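PDB 6IX1: 2S Albumin protein from Dolichos, which probably serves as a seed albumin and, like related plant albumins of the hemopexin fold, may bind small ligands such as haem or spermine. Local coordinates for residues 78-84 and 96-102; 105-109 and 141-147; 73-77 and 102-106; 20-26 and 39-45. All coordinates share one frame. Residue numbers count along the deposited sequence, not the author numbering.

Contact 1. Residues 78-84 and 96-102; sequences GSQCAYI and LSGPTTI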
loop_
_atom_site.group_PDB
_atom_site.type_symbol
_atom_site.label_atom_id
_atom_site.label_comp_id
_atom_site.label_asym_id
_atom_site.label_seq_id
_atom_site.Cartn_x
_atom_site.Cartn_y
_atom_site.Cartn_z
ATOM N N GLY A 78 -6.160 6.555 -9.780
ATOM C CA GLY A 78 -7.047 6.069 -10.854
ATOM C C GLY A 78 -6.271 5.166 -11.784
ATOM O O GLY A 78 -5.608 4.261 -11.346
ATOM N N SER A 79 -6.369 5.415 -13.075
ATOM C CA SER A 79 -5.653 4.575 -14.063
ATOM C C SER A 79 -4.192 4.961 -14.237
ATOM O O SER A 79 -3.563 4.326 -15.035
ATOM C CB SER A 79 -6.344 4.516 -15.412
ATOM O OG SER A 79 -6.362 5.782 -16.069
ATOM N N GLN A 80 -3.754 6.038 -13.579
ATOM C CA GLN A 80 -2.389 6.526 -13.762
ATOM C C GLN A 80 -1.466 5.891 -12.728
ATOM O O GLN A 80 -1.889 5.597 -11.582
ATOM C CB GLN A 80 -2.308 8.027 -13.624
ATOM C CG GLN A 80 -3.032 8.733 -14.760
ATOM C CD GLN A 80 -2.850 10.228 -14.715
ATOM O OE1 GLN A 80 -3.814 10.959 -14.520
ATOM N NE2 GLN A 80 -1.624 10.677 -14.940
ATOM N N CYS A 81 -0.202 5.780 -13.108
ATOM C CA CYS A 81 0.812 5.295 -12.183
ATOM C C CYS A 81 2.170 5.882 -12.511
ATOM O O CYS A 81 2.405 6.334 -13.638
ATOM C CB CYS A 81 0.718 3.801 -12.045
ATOM S SG CYS A 81 1.415 2.960 -13.427
ATOM N N ALA A 82 3.025 5.826 -11.515
ATOM C CA ALA A 82 4.395 6.323 -11.643
ATOM C C ALA A 82 5.325 5.506 -10.767
ATOM O O ALA A 82 4.916 5.069 -9.714
ATOM C CB ALA A 82 4.472 7.792 -11.303
ATOM N N TYR A 83 6.567 5.394 -11.201
ATOM C CA TYR A 83 7.669 4.852 -10.379
ATOM C C TYR A 83 8.442 6.040 -9.836
ATOM O O TYR A 83 8.843 6.818 -10.648
ATOM C CB TYR A 83 8.578 3.906 -11.159
ATOM C CG TYR A 83 9.417 2.988 -10.358
ATOM C CD1 TYR A 83 8.933 2.348 -9.247
ATOM C CD2 TYR A 83 10.668 2.650 -10.768
ATOM C CE1 TYR A 83 9.710 1.447 -8.544
ATOM C CE2 TYR A 83 11.472 1.791 -10.049
ATOM C CZ TYR A 83 10.952 1.083 -8.990
ATOM O OH TYR A 83 11.717 0.180 -8.309
ATOM N N ILE A 84 8.646 6.085 -8.543
ATOM C CA ILE A 84 9.307 7.243 -7.897
ATOM C C ILE A 84 10.475 6.700 -7.070
ATOM O O ILE A 84 10.507 5.580 -6.529
ATOM C CB ILE A 84 8.309 8.099 -7.099
ATOM C CG1 ILE A 84 7.859 7.423 -5.803
ATOM C CG2 ILE A 84 7.160 8.435 -7.979
ATOM C CD1 ILE A 84 7.061 8.302 -4.884
ATOM N N LEU A 96 10.917 8.282 -11.659
ATOM C CA LEU A 96 11.777 7.393 -12.465
ATOM C C LEU A 96 11.077 6.867 -13.741
ATOM O O LEU A 96 11.801 6.612 -14.757
ATOM C CB LEU A 96 12.186 6.198 -11.601
ATOM C CG LEU A 96 12.942 6.539 -10.347
ATOM C CD1 LEU A 96 13.082 5.306 -9.493
ATOM C CD2 LEU A 96 14.275 7.234 -10.700
ATOM N N SER A 97 9.767 6.707 -13.743
ATOM C CA SER A 97 9.048 6.183 -14.926
ATOM C C SER A 97 7.629 6.728 -14.859
ATOM O O SER A 97 7.082 6.757 -13.782
ATOM C CB SER A 97 9.082 4.643 -15.006
ATOM O OG SER A 97 8.401 4.124 -16.131
ATOM N N GLY A 98 7.035 7.063 -16.000
ATOM C CA GLY A 98 5.696 7.652 -16.066
ATOM C C GLY A 98 5.718 9.153 -15.752
ATOM O O GLY A 98 6.802 9.770 -15.874
ATOM N N PRO A 99 4.587 9.765 -15.349
ATOM C CA PRO A 99 3.314 9.096 -15.139
ATOM C C PRO A 99 2.817 8.481 -16.457
ATOM O O PRO A 99 3.040 8.984 -17.532
ATOM C CB PRO A 99 2.387 10.249 -14.758
ATOM C CG PRO A 99 3.313 11.224 -14.076
ATOM C CD PRO A 99 4.521 11.154 -14.952
ATOM N N THR A 100 2.168 7.345 -16.372
ATOM C CA THR A 100 1.512 6.699 -17.532
ATOM C C THR A 100 0.341 5.874 -17.036
ATOM O O THR A 100 0.102 5.835 -15.853
ATOM C CB THR A 100 2.529 5.878 -18.335
ATOM O OG1 THR A 100 1.968 5.504 -19.576
ATOM C CG2 THR A 100 3.000 4.658 -17.580
ATOM N N THR A 101 -0.344 5.199 -17.951
ATOM C CA THR A 101 -1.439 4.320 -17.511
ATOM C C THR A 101 -0.889 3.044 -16.875
ATOM O O THR A 101 0.215 2.607 -17.215
ATOM C CB THR A 101 -2.443 3.996 -18.612
ATOM O OG1 THR A 101 -1.739 3.209 -19.574
ATOM C CG2 THR A 101 -3.126 5.226 -19.163
ATOM N N ILE A 102 -1.697 2.393 -16.073
ATOM C CA ILE A 102 -1.294 1.091 -15.473
ATOM C C ILE A 102 -0.928 0.111 -16.579
ATOM O O ILE A 102 0.026 -0.638 -16.478
ATOM C CB ILE A 102 -2.397 0.555 -14.558
ATOM C CG1 ILE A 102 -2.524 1.477 -13.347
ATOM C CG2 ILE A 102 -2.155 -0.931 -14.206
ATOM C CD1 ILE A 102 -3.821 1.275 -12.620
#

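Contact 2. Residues 105-109 and 141-147; sequences MFPVL and IAYDSKQ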
loop_
_atom_site.group_PDB
_atom_site.type_symbol
_atom_site.label_atom_id
_atom_site.label_comp_id
_atom_site.label_asym_id
_atom_site.label_seq_id
_atom_site.Cartn_x
_atom_site.Cartn_y
_atom_site.Cartn_z
ATOM N N MET A 105 2.428 0.877 -17.987
ATOM C CA MET A 105 3.506 0.609 -17.025
ATOM C C MET A 105 3.756 -0.902 -16.934
ATOM O O MET A 105 4.879 -1.329 -16.815
ATOM C CB MET A 105 3.185 1.209 -15.665
ATOM C CG MET A 105 4.321 1.156 -14.741
ATOM S SD MET A 105 5.710 2.212 -15.155
ATOM C CE MET A 105 5.092 3.752 -14.460
ATOM N N PHE A 106 2.651 -1.654 -16.890
ATOM C CA PHE A 106 2.686 -3.108 -16.684
ATOM C C PHE A 106 1.820 -3.728 -17.753
ATOM O O PHE A 106 0.640 -4.044 -17.508
ATOM C CB PHE A 106 2.168 -3.497 -15.309
ATOM C CG PHE A 106 2.847 -2.835 -14.146
ATOM C CD1 PHE A 106 4.085 -3.268 -13.703
ATOM C CD2 PHE A 106 2.254 -1.758 -13.517
ATOM C CE1 PHE A 106 4.726 -2.584 -12.664
ATOM C CE2 PHE A 106 2.882 -1.128 -12.425
ATOM C CZ PHE A 106 4.085 -1.564 -11.980
ATOM N N PRO A 107 2.367 -3.907 -18.976
ATOM C CA PRO A 107 1.562 -4.491 -20.063
ATOM C C PRO A 107 0.831 -5.809 -19.749
ATOM O O PRO A 107 -0.257 -6.034 -20.334
ATOM C CB PRO A 107 2.596 -4.653 -21.180
ATOM C CG PRO A 107 3.509 -3.454 -20.985
ATOM C CD PRO A 107 3.627 -3.365 -19.471
ATOM N N VAL A 108 1.357 -6.628 -18.832
ATOM C CA VAL A 108 0.670 -7.893 -18.489
ATOM C C VAL A 108 -0.678 -7.614 -17.848
ATOM O O VAL A 108 -1.531 -8.521 -17.792
ATOM C CB VAL A 108 1.474 -8.771 -17.528
ATOM C CG1 VAL A 108 2.690 -9.344 -18.218
ATOM C CG2 VAL A 108 1.757 -8.122 -16.192
ATOM N N LEU A 109 -0.859 -6.406 -17.349
ATOM C CA LEU A 109 -2.119 -6.023 -16.669
ATOM C C LEU A 109 -3.127 -5.422 -17.659
ATOM O O LEU A 109 -4.259 -5.195 -17.257
ATOM C CB LEU A 109 -1.830 -5.045 -15.489
ATOM C CG LEU A 109 -0.915 -5.571 -14.383
ATOM C CD1 LEU A 109 -0.833 -4.536 -13.239
ATOM C CD2 LEU A 109 -1.351 -6.887 -13.886
ATOM N N ILE A 141 2.480 -9.443 -8.908
ATOM C CA ILE A 141 3.414 -9.034 -9.968
ATOM C C ILE A 141 4.831 -9.117 -9.420
ATOM O O ILE A 141 5.055 -8.718 -8.294
ATOM C CB ILE A 141 2.998 -7.699 -10.564
ATOM C CG1 ILE A 141 3.687 -7.415 -11.888
ATOM C CG2 ILE A 141 3.194 -6.608 -9.540
ATOM C CD1 ILE A 141 2.889 -6.566 -12.787
ATOM N N ALA A 142 5.751 -9.538 -10.256
ATOM C CA ALA A 142 7.193 -9.403 -9.958
ATOM C C ALA A 142 7.583 -8.067 -10.549
ATOM O O ALA A 142 7.482 -7.845 -11.747
ATOM C CB ALA A 142 7.965 -10.542 -10.584
ATOM N N TYR A 143 7.974 -7.085 -9.719
ATOM C CA TYR A 143 8.114 -5.685 -10.189
ATOM C C TYR A 143 9.253 -5.536 -11.182
ATOM O O TYR A 143 9.248 -4.616 -11.918
ATOM C CB TYR A 143 8.168 -4.673 -9.054
ATOM C CG TYR A 143 9.412 -4.731 -8.199
ATOM C CD1 TYR A 143 10.640 -4.249 -8.647
ATOM C CD2 TYR A 143 9.390 -5.325 -6.963
ATOM C CE1 TYR A 143 11.788 -4.357 -7.895
ATOM C CE2 TYR A 143 10.490 -5.400 -6.181
ATOM C CZ TYR A 143 11.714 -4.926 -6.640
ATOM O OH TYR A 143 12.826 -5.028 -5.880
ATOM N N ASP A 144 10.274 -6.411 -11.060
ATOM C CA ASP A 144 11.493 -6.199 -11.863
ATOM C C ASP A 144 11.337 -6.756 -13.252
ATOM O O ASP A 144 11.714 -6.120 -14.175
ATOM C CB ASP A 144 12.697 -6.816 -11.163
ATOM C CG ASP A 144 12.669 -8.286 -10.817
ATOM O OD1 ASP A 144 11.553 -8.876 -10.824
ATOM O OD2 ASP A 144 13.746 -8.805 -10.525
ATOM N N SER A 145 10.740 -7.911 -13.395
ATOM C CA SER A 145 10.427 -8.466 -14.733
ATOM C C SER A 145 9.074 -7.990 -15.239
ATOM O O SER A 145 8.843 -8.128 -16.458
ATOM C CB SER A 145 10.313 -9.946 -14.672
ATOM O OG SER A 145 9.270 -10.350 -13.779
ATOM N N LYS A 146 8.264 -7.400 -14.395
ATOM C CA LYS A 146 6.876 -7.016 -14.714
ATOM C C LYS A 146 6.007 -8.185 -15.154
ATOM O O LYS A 146 5.000 -7.951 -15.799
ATOM C CB LYS A 146 6.835 -5.800 -15.641
ATOM C CG LYS A 146 7.490 -4.532 -15.064
ATOM C CD LYS A 146 7.410 -3.429 -16.074
ATOM C CE LYS A 146 7.824 -2.098 -15.472
ATOM N NZ LYS A 146 7.687 -1.060 -16.492
ATOM N N GLN A 147 6.353 -9.376 -14.764
ATOM C CA GLN A 147 5.544 -10.571 -15.020
ATOM C C GLN A 147 4.436 -10.673 -13.995
ATOM O O GLN A 147 4.704 -10.473 -12.876
ATOM C CB GLN A 147 6.338 -11.881 -14.958
ATOM C CG GLN A 147 7.385 -12.024 -16.075
ATOM C CD GLN A 147 8.074 -13.362 -15.914
ATOM O OE1 GLN A 147 7.406 -14.366 -15.664
ATOM N NE2 GLN A 147 9.372 -13.443 -16.146
HETATM O O HOH W 1 4.084 -6.143 -17.655
#

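Contact 3. Residues 73-77 and 102-106; sequences AYVFS and IAEMF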
loop_
_atom_site.group_PDB
_atom_site.type_symbol
_atom_site.label_atom_id
_atom_site.label_comp_id
_atom_site.label_asym_id
_atom_site.label_seq_id
_atom_site.Cartn_x
_atom_site.Cartn_y
_atom_site.Cartn_z
ATOM N N ALA A 73 9.327 3.263 -5.075
ATOM C CA ALA A 73 7.949 2.815 -4.912
ATOM C C ALA A 73 7.169 3.116 -6.190
ATOM O O ALA A 73 7.478 4.086 -6.831
ATOM C CB ALA A 73 7.323 3.491 -3.744
ATOM N N TYR A 74 6.143 2.278 -6.435
ATOM C CA TYR A 74 5.083 2.673 -7.383
ATOM C C TYR A 74 3.951 3.372 -6.683
ATOM O O TYR A 74 3.583 2.943 -5.552
ATOM C CB TYR A 74 4.538 1.478 -8.176
ATOM C CG TYR A 74 5.437 1.010 -9.261
ATOM C CD1 TYR A 74 5.399 1.620 -10.508
ATOM C CD2 TYR A 74 6.376 0.027 -9.097
ATOM C CE1 TYR A 74 6.235 1.259 -11.553
ATOM C CE2 TYR A 74 7.195 -0.369 -10.125
ATOM C CZ TYR A 74 7.127 0.251 -11.362
ATOM O OH TYR A 74 7.948 -0.167 -12.363
ATOM N N VAL A 75 3.436 4.418 -7.303
ATOM C CA VAL A 75 2.222 5.083 -6.827
ATOM C C VAL A 75 1.205 5.153 -7.937
ATOM O O VAL A 75 1.580 5.062 -9.127
ATOM C CB VAL A 75 2.606 6.484 -6.320
ATOM C CG1 VAL A 75 3.546 6.407 -5.133
ATOM C CG2 VAL A 75 3.230 7.418 -7.350
ATOM N N PHE A 76 -0.045 5.229 -7.550
ATOM C CA PHE A 76 -1.206 5.117 -8.438
ATOM C C PHE A 76 -2.208 6.211 -8.101
ATOM O O PHE A 76 -2.292 6.594 -6.934
ATOM C CB PHE A 76 -1.893 3.759 -8.250
ATOM C CG PHE A 76 -1.043 2.546 -8.587
ATOM C CD1 PHE A 76 -0.047 2.091 -7.732
ATOM C CD2 PHE A 76 -1.134 1.955 -9.838
ATOM C CE1 PHE A 76 0.795 1.045 -8.076
ATOM C CE2 PHE A 76 -0.255 0.958 -10.181
ATOM C CZ PHE A 76 0.701 0.472 -9.309
ATOM N N SER A 77 -2.979 6.637 -9.078
ATOM C CA SER A 77 -4.114 7.549 -8.923
ATOM C C SER A 77 -5.069 7.225 -10.090
ATOM O O SER A 77 -4.750 7.554 -11.214
ATOM C CB SER A 77 -3.727 8.977 -8.930
ATOM O OG SER A 77 -4.841 9.812 -8.695
ATOM N N ILE A 102 -1.697 2.393 -16.073
ATOM C CA ILE A 102 -1.294 1.091 -15.473
ATOM C C ILE A 102 -0.928 0.111 -16.579
ATOM O O ILE A 102 0.026 -0.638 -16.478
ATOM C CB ILE A 102 -2.397 0.555 -14.558
ATOM C CG1 ILE A 102 -2.524 1.477 -13.347
ATOM C CG2 ILE A 102 -2.155 -0.931 -14.206
ATOM C CD1 ILE A 102 -3.821 1.275 -12.620
ATOM N N ALA A 103 -1.762 0.054 -17.608
ATOM C CA ALA A 103 -1.555 -0.927 -18.699
ATOM C C ALA A 103 -0.292 -0.619 -19.461
ATOM O O ALA A 103 0.308 -1.593 -19.997
ATOM C CB ALA A 103 -2.740 -0.908 -19.603
ATOM N N GLU A 104 0.110 0.624 -19.582
ATOM C CA GLU A 104 1.377 0.945 -20.223
ATOM C C GLU A 104 2.566 0.659 -19.291
ATOM O O GLU A 104 3.609 0.169 -19.761
ATOM C CB GLU A 104 1.372 2.369 -20.688
ATOM C CG GLU A 104 0.502 2.632 -21.898
ATOM C CD GLU A 104 0.415 4.118 -22.091
ATOM O OE1 GLU A 104 1.173 4.657 -22.910
ATOM O OE2 GLU A 104 -0.469 4.753 -21.414
ATOM N N MET A 105 2.428 0.877 -17.987
ATOM C CA MET A 105 3.506 0.609 -17.025
ATOM C C MET A 105 3.756 -0.902 -16.934
ATOM O O MET A 105 4.879 -1.329 -16.815
ATOM C CB MET A 105 3.185 1.209 -15.665
ATOM C CG MET A 105 4.321 1.156 -14.741
ATOM S SD MET A 105 5.710 2.212 -15.155
ATOM C CE MET A 105 5.092 3.752 -14.460
ATOM N N PHE A 106 2.651 -1.654 -16.890
ATOM C CA PHE A 106 2.686 -3.108 -16.684
ATOM C C PHE A 106 1.820 -3.728 -17.753
ATOM O O PHE A 106 0.640 -4.044 -17.508
ATOM C CB PHE A 106 2.168 -3.497 -15.309
ATOM C CG PHE A 106 2.847 -2.835 -14.146
ATOM C CD1 PHE A 106 4.085 -3.268 -13.703
ATOM C CD2 PHE A 106 2.254 -1.758 -13.517
ATOM C CE1 PHE A 106 4.726 -2.584 -12.664
ATOM C CE2 PHE A 106 2.882 -1.128 -12.425
ATOM C CZ PHE A 106 4.085 -1.564 -11.980
#

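Contact 4. Residues 20-26 and 39-45; sequences ECNKYVR and LTNLRLI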
loop_
_atom_site.group_PDB
_atom_site.type_symbol
_atom_site.label_atom_id
_atom_site.label_comp_id
_atom_site.label_asym_id
_atom_site.label_seq_id
_atom_site.Cartn_x
_atom_site.Cartn_y
_atom_site.Cartn_z
ATOM N N GLU A 20 -3.855 9.884 2.502
ATOM C CA GLU A 20 -5.257 10.178 2.831
ATOM C C GLU A 20 -5.652 11.337 1.924
ATOM O O GLU A 20 -5.238 12.476 2.146
ATOM C CB GLU A 20 -5.402 10.488 4.305
ATOM C CG GLU A 20 -4.679 9.481 5.163
ATOM C CD GLU A 20 -3.825 10.102 6.266
ATOM O OE1 GLU A 20 -4.287 9.907 7.154
ATOM O OE2 GLU A 20 -2.747 10.834 6.101
ATOM N N CYS A 21 -6.394 11.008 0.880
ATOM C CA CYS A 21 -6.790 11.975 -0.132
ATOM C C CYS A 21 -5.502 12.558 -0.711
ATOM O O CYS A 21 -4.629 11.839 -1.171
ATOM C CB CYS A 21 -7.805 12.995 0.369
ATOM S SG CYS A 21 -9.247 12.132 0.970
ATOM N N ASN A 22 -5.443 13.870 -0.730
ATOM C CA ASN A 22 -4.289 14.636 -1.268
ATOM C C ASN A 22 -3.196 14.893 -0.245
ATOM O O ASN A 22 -2.265 15.686 -0.589
ATOM C CB ASN A 22 -4.746 15.957 -1.899
ATOM C CG ASN A 22 -5.407 16.886 -0.888
ATOM O OD1 ASN A 22 -5.821 16.455 0.182
ATOM N ND2 ASN A 22 -5.620 18.132 -1.261
ATOM N N LYS A 23 -3.228 14.216 0.877
ATOM C CA LYS A 23 -2.266 14.481 1.957
ATOM C C LYS A 23 -1.630 13.208 2.440
ATOM O O LYS A 23 -2.007 12.089 2.022
ATOM C CB LYS A 23 -2.977 15.165 3.115
ATOM C CG LYS A 23 -3.548 16.534 2.719
ATOM C CD LYS A 23 -4.332 17.268 3.766
ATOM C CE LYS A 23 -5.113 18.451 3.199
ATOM N NZ LYS A 23 -6.309 17.972 2.457
ATOM N N TYR A 24 -0.605 13.314 3.253
ATOM C CA TYR A 24 0.047 12.105 3.800
ATOM C C TYR A 24 0.677 12.409 5.154
ATOM O O TYR A 24 0.820 13.595 5.533
ATOM C CB TYR A 24 1.118 11.591 2.829
ATOM C CG TYR A 24 2.408 12.358 2.849
ATOM C CD1 TYR A 24 2.534 13.581 2.286
ATOM C CD2 TYR A 24 3.514 11.844 3.520
ATOM C CE1 TYR A 24 3.702 14.335 2.451
ATOM C CE2 TYR A 24 4.701 12.552 3.625
ATOM C CZ TYR A 24 4.809 13.794 3.034
ATOM O OH TYR A 24 5.947 14.519 3.155
ATOM N N VAL A 25 1.032 11.357 5.880
ATOM C CA VAL A 25 1.885 11.365 7.079
ATOM C C VAL A 25 2.953 10.328 6.903
ATOM O O VAL A 25 2.821 9.356 6.125
ATOM C CB VAL A 25 1.155 11.177 8.411
ATOM C CG1 VAL A 25 0.293 12.387 8.733
ATOM C CG2 VAL A 25 0.431 9.885 8.460
ATOM N N ARG A 26 4.049 10.502 7.598
ATOM C CA ARG A 26 5.092 9.499 7.755
ATOM C C ARG A 26 5.099 9.151 9.242
ATOM O O ARG A 26 5.149 10.072 10.088
ATOM C CB ARG A 26 6.446 10.027 7.306
ATOM C CG ARG A 26 7.537 9.006 7.493
ATOM C CD ARG A 26 8.782 9.487 6.754
ATOM N NE ARG A 26 9.148 10.843 7.147
ATOM C CZ ARG A 26 9.994 11.250 8.050
ATOM N NH1 ARG A 26 10.859 10.466 8.548
ATOM N NH2 ARG A 26 9.983 12.531 8.271
ATOM N N LEU A 39 6.264 11.380 12.349
ATOM C CA LEU A 39 7.516 11.999 11.938
ATOM C C LEU A 39 7.276 13.151 10.968
ATOM O O LEU A 39 8.016 14.123 10.987
ATOM C CB LEU A 39 8.504 11.009 11.325
ATOM C CG LEU A 39 8.918 9.863 12.219
ATOM C CD1 LEU A 39 9.750 8.875 11.454
ATOM C CD2 LEU A 39 9.720 10.414 13.379
ATOM N N THR A 40 6.345 12.959 10.032
ATOM C CA THR A 40 5.898 14.109 9.158
ATOM C C THR A 40 4.437 14.383 9.446
ATOM O O THR A 40 3.605 13.494 9.180
ATOM C CB THR A 40 6.085 13.826 7.655
ATOM O OG1 THR A 40 7.471 13.658 7.420
ATOM C CG2 THR A 40 5.586 14.926 6.751
ATOM N N ASN A 41 4.160 15.531 10.044
ATOM C CA ASN A 41 2.796 15.989 10.289
ATOM C C ASN A 41 2.041 16.065 8.942
ATOM O O ASN A 41 2.605 16.337 7.895
ATOM C CB ASN A 41 2.743 17.330 11.030
ATOM C CG ASN A 41 2.862 17.212 12.531
ATOM O OD1 ASN A 41 2.383 16.248 13.135
ATOM N ND2 ASN A 41 3.451 18.238 13.132
ATOM N N LEU A 42 0.718 15.906 9.023
ATOM C CA LEU A 42 -0.160 15.867 7.858
ATOM C C LEU A 42 0.259 16.952 6.870
ATOM O O LEU A 42 0.298 18.119 7.217
ATOM C CB LEU A 42 -1.605 16.037 8.249
ATOM C CG LEU A 42 -2.631 15.827 7.144
ATOM C CD1 LEU A 42 -2.678 14.397 6.673
ATOM C CD2 LEU A 42 -3.998 16.265 7.648
ATOM N N ARG A 43 0.538 16.580 5.622
ATOM C CA ARG A 43 1.184 17.442 4.609
ATOM C C ARG A 43 0.581 17.115 3.283
ATOM O O ARG A 43 0.368 15.933 2.997
ATOM C CB ARG A 43 2.739 17.256 4.615
ATOM C CG ARG A 43 3.575 18.109 3.712
ATOM C CD ARG A 43 5.020 17.793 4.092
ATOM N NE ARG A 43 5.998 18.651 3.463
ATOM C CZ ARG A 43 7.297 18.407 3.418
ATOM N NH1 ARG A 43 7.789 17.272 3.903
ATOM N NH2 ARG A 43 8.080 19.255 2.784
ATOM N N LEU A 44 0.479 18.084 2.426
ATOM C CA LEU A 44 0.059 17.787 1.041
ATOM C C LEU A 44 1.132 16.910 0.439
ATOM O O LEU A 44 2.364 17.104 0.551
ATOM C CB LEU A 44 -0.050 19.066 0.207
ATOM C CG LEU A 44 -1.202 19.986 0.522
ATOM C CD1 LEU A 44 -0.985 21.284 -0.221
ATOM C CD2 LEU A 44 -2.457 19.340 0.062
ATOM N N ILE A 45 0.690 15.945 -0.362
ATOM C CA ILE A 45 1.599 15.157 -1.231
ATOM C C ILE A 45 2.465 16.055 -2.106
ATOM O O ILE A 45 3.673 15.814 -2.231
ATOM C CB ILE A 45 0.790 14.127 -2.023
ATOM C CG1 ILE A 45 0.070 13.105 -1.121
ATOM C CG2 ILE A 45 1.590 13.471 -3.123
ATOM C CD1 ILE A 45 -1.044 12.366 -1.784
HETATM O O HOH W 2 8.385 12.928 4.539
#

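Contact 1. Residues 78-84 and 96-102
These are the third and fourth strands of the second blade in a four-bladed beta-propeller of the hemopexin type, paired antiparallel and interrupted by a classic beta bulge. The main-chain bonds come in three groups. Cys81 and Thr100 form a hydrogen-bonded pair, with Cys81 N to Thr100 O at 2.8 Å and Thr100 N to Cys81 O at 2.9 Å. At the bulge, Leu96 and Ser97 both face Tyr83: Tyr83 O accepts from Leu96 N at 2.7 Å and from Ser97 N at 3.2 Å, while Tyr83 N returns a bond to Ser97 O at 3.0 Å. At the other end Ile102 N reaches Ser79 O at 2.9 Å, just where helix 102-105 starts.

CA-H...O contacts fill in between, among them Pro99 CA to Cys81 O at 3.3 Å. Gly98, followed by a cis peptide to Pro99, has positive phi, and a CB there would clash with Cys81 O. Thr101 occupies the helix N-cap, and its OG1 also bonds Glu104.

Side-chain packing is sparser. Cys81, Tyr83, Ser97 and Thr100 share one face of the sheet, the one on which Cys81, Ser97 and Thr100 touch Met105. Tyr83 stacks on Tyr74 and sends its hydroxyl to Thr68. At the bulge, Leu96 CD1 lies 3.8 Å from Tyr83 CD2.

Contact 2. Residues 105-109 and 141-147
Here two blades of the hemopexin-type propeller meet: the end of helix 102-105 and the 3-10 turn at 107-109 after it, from the second blade, pack against the end of strand 137-142 and its following turn in the third. Lys146 does the reaching. Its backbone sits at positive phi and psi, and after an m chi1 the chain runs fully extended (t, t, t), which carries NZ to a hydrogen bond with Met105 O at 2.8 Å, a carbonyl close to the helix end. The aliphatic part passes the Phe106 ring on the way, with Lys146 CG 3.9 Å from Phe106 CD1.

Ile141, t at both chi angles, pushes CD1 into an apolar pocket: it lies 3.6 Å from Phe106 CD1, 3.9 Å from Val108 CG2 and 4.2 Å from Leu109 CG. Val108 points its CB toward the turn. A water bridges the two backbones, accepting from Val108 N at 3.0 Å and donating to Lys146 O at 2.7 Å.

Contact 3. Residues 73-77 and 102-106
Within 73-77, Tyr74 is the first residue to make contact. Its CA-to-CB bond points toward residues 102-106, and its ring meets Met105, the last helical residue, and Phe106, just beyond. Phe106 CZ comes to 3.6 Å from Tyr74 CE1, and the rings form an edge-to-face pair: the edge of Phe106 is directed at the face of Tyr74, with centroids 4.8 Å apart and planes at 58°. Met105 CG lies 3.7 Å from Tyr74 CE1, and Met105 SD sits at the ring edge, 5.1 Å from the centroid of Tyr74, a Met-aromatic contact.

Two residues on, Phe76 also packs against residues 102-106. Its CB starts out sideways, but the ring reaches the start of the helix: Phe76 CD2 is 3.8 Å from Ile102 CG1, which lies at the ring edge. Phe76 CZ stands 4.1 Å from Phe106 CE2, so Phe106 touches both aromatic residues of the strand. No hydrogen bond crosses; the contact is wholly side-chain packing, and all five residues that touch are buried. Phe106 N bonds to Ile102 O at 2.8 Å, closing the short helical turn that presents these side chains.

In the second propeller blade, strand 72-77 lies between strands 64-67 and 80-85, and the helix following the outer strand 98-101 folds back over this sheet. Tyr74 also stacks on Tyr83 and meets Phe66, while Phe76 touches Cys81.

Contact 4. Residues 20-26 and 39-45
An antiparallel strand pairing at the periphery of the first sheet joins strand 23-28 to strand 37-44, one of the two edge strands of that sheet, the one on the outside of the propeller. Tyr24 and Arg43 form a hydrogen-bonded pair, Tyr24 N to Arg43 O at 2.8 Å and Arg43 N to Tyr24 O at 3.0 Å. Further along, Arg26 O takes two donors, Leu39 N at 2.8 Å and Thr40 N at 3.1 Å, while Arg26 N to Thr40 O is long and weak at 3.4 Å. The register slips by one residue between Tyr24 and Arg26, a beta bulge. Before the strand, a type II' turn runs from Glu20 to Lys23, and from it Asn22 O accepts Ile45 N at 3.0 Å, where helix 45-48 begins.

These are the third and fourth strands of the first blade in the four-bladed hemopexin-type propeller, with the first residue of the helix that follows them. On the face shared by Tyr24, Arg26, Thr40 and Arg43, polar ends cluster: Arg26 NH2 donates to Thr40 OG1 at 2.9 Å, and a water joins Thr40 OG1, 3.1 Å away, to Tyr24 OH, 3.2 Å away. Arg26 also salt-bridges Glu15. Arg43 NE bonds Ser47 OG, while Arg43 NH1 makes a weak bond to Tyr24 OH at 3.4 Å.

Apolar packing lies on both sides of the sheet: Val25 CG1 is 4.1 Å from Leu42 CD1, and Tyr24 CD1 is 4.2 Å from Ile45 CG1.

In the fold
Contacts 1, 2 and 3 form one connected cluster. Contacts 1 and 3 have centres only about 4 Å apart and share Ile102, the residue where the outer strand becomes the helix; the probable backbone hydrogen bond between Ala82 N and Val75 O, 2.9 Å, joins strand 80-85 to its inner neighbour. Contact 3 shares Met105 and Phe106 with contact 2, whose centre is about 10 Å away, so packing within the second blade carries on into the third. Met105 CB also lies 3.3 Å from Cys81 SG of contact 1. Contact 4 repeats the bulged outer-strand pairing of contact 1 in the first blade, about 20 Å off centre to centre, and lies across the chain's centre from contact 2, centres about 28 Å apart.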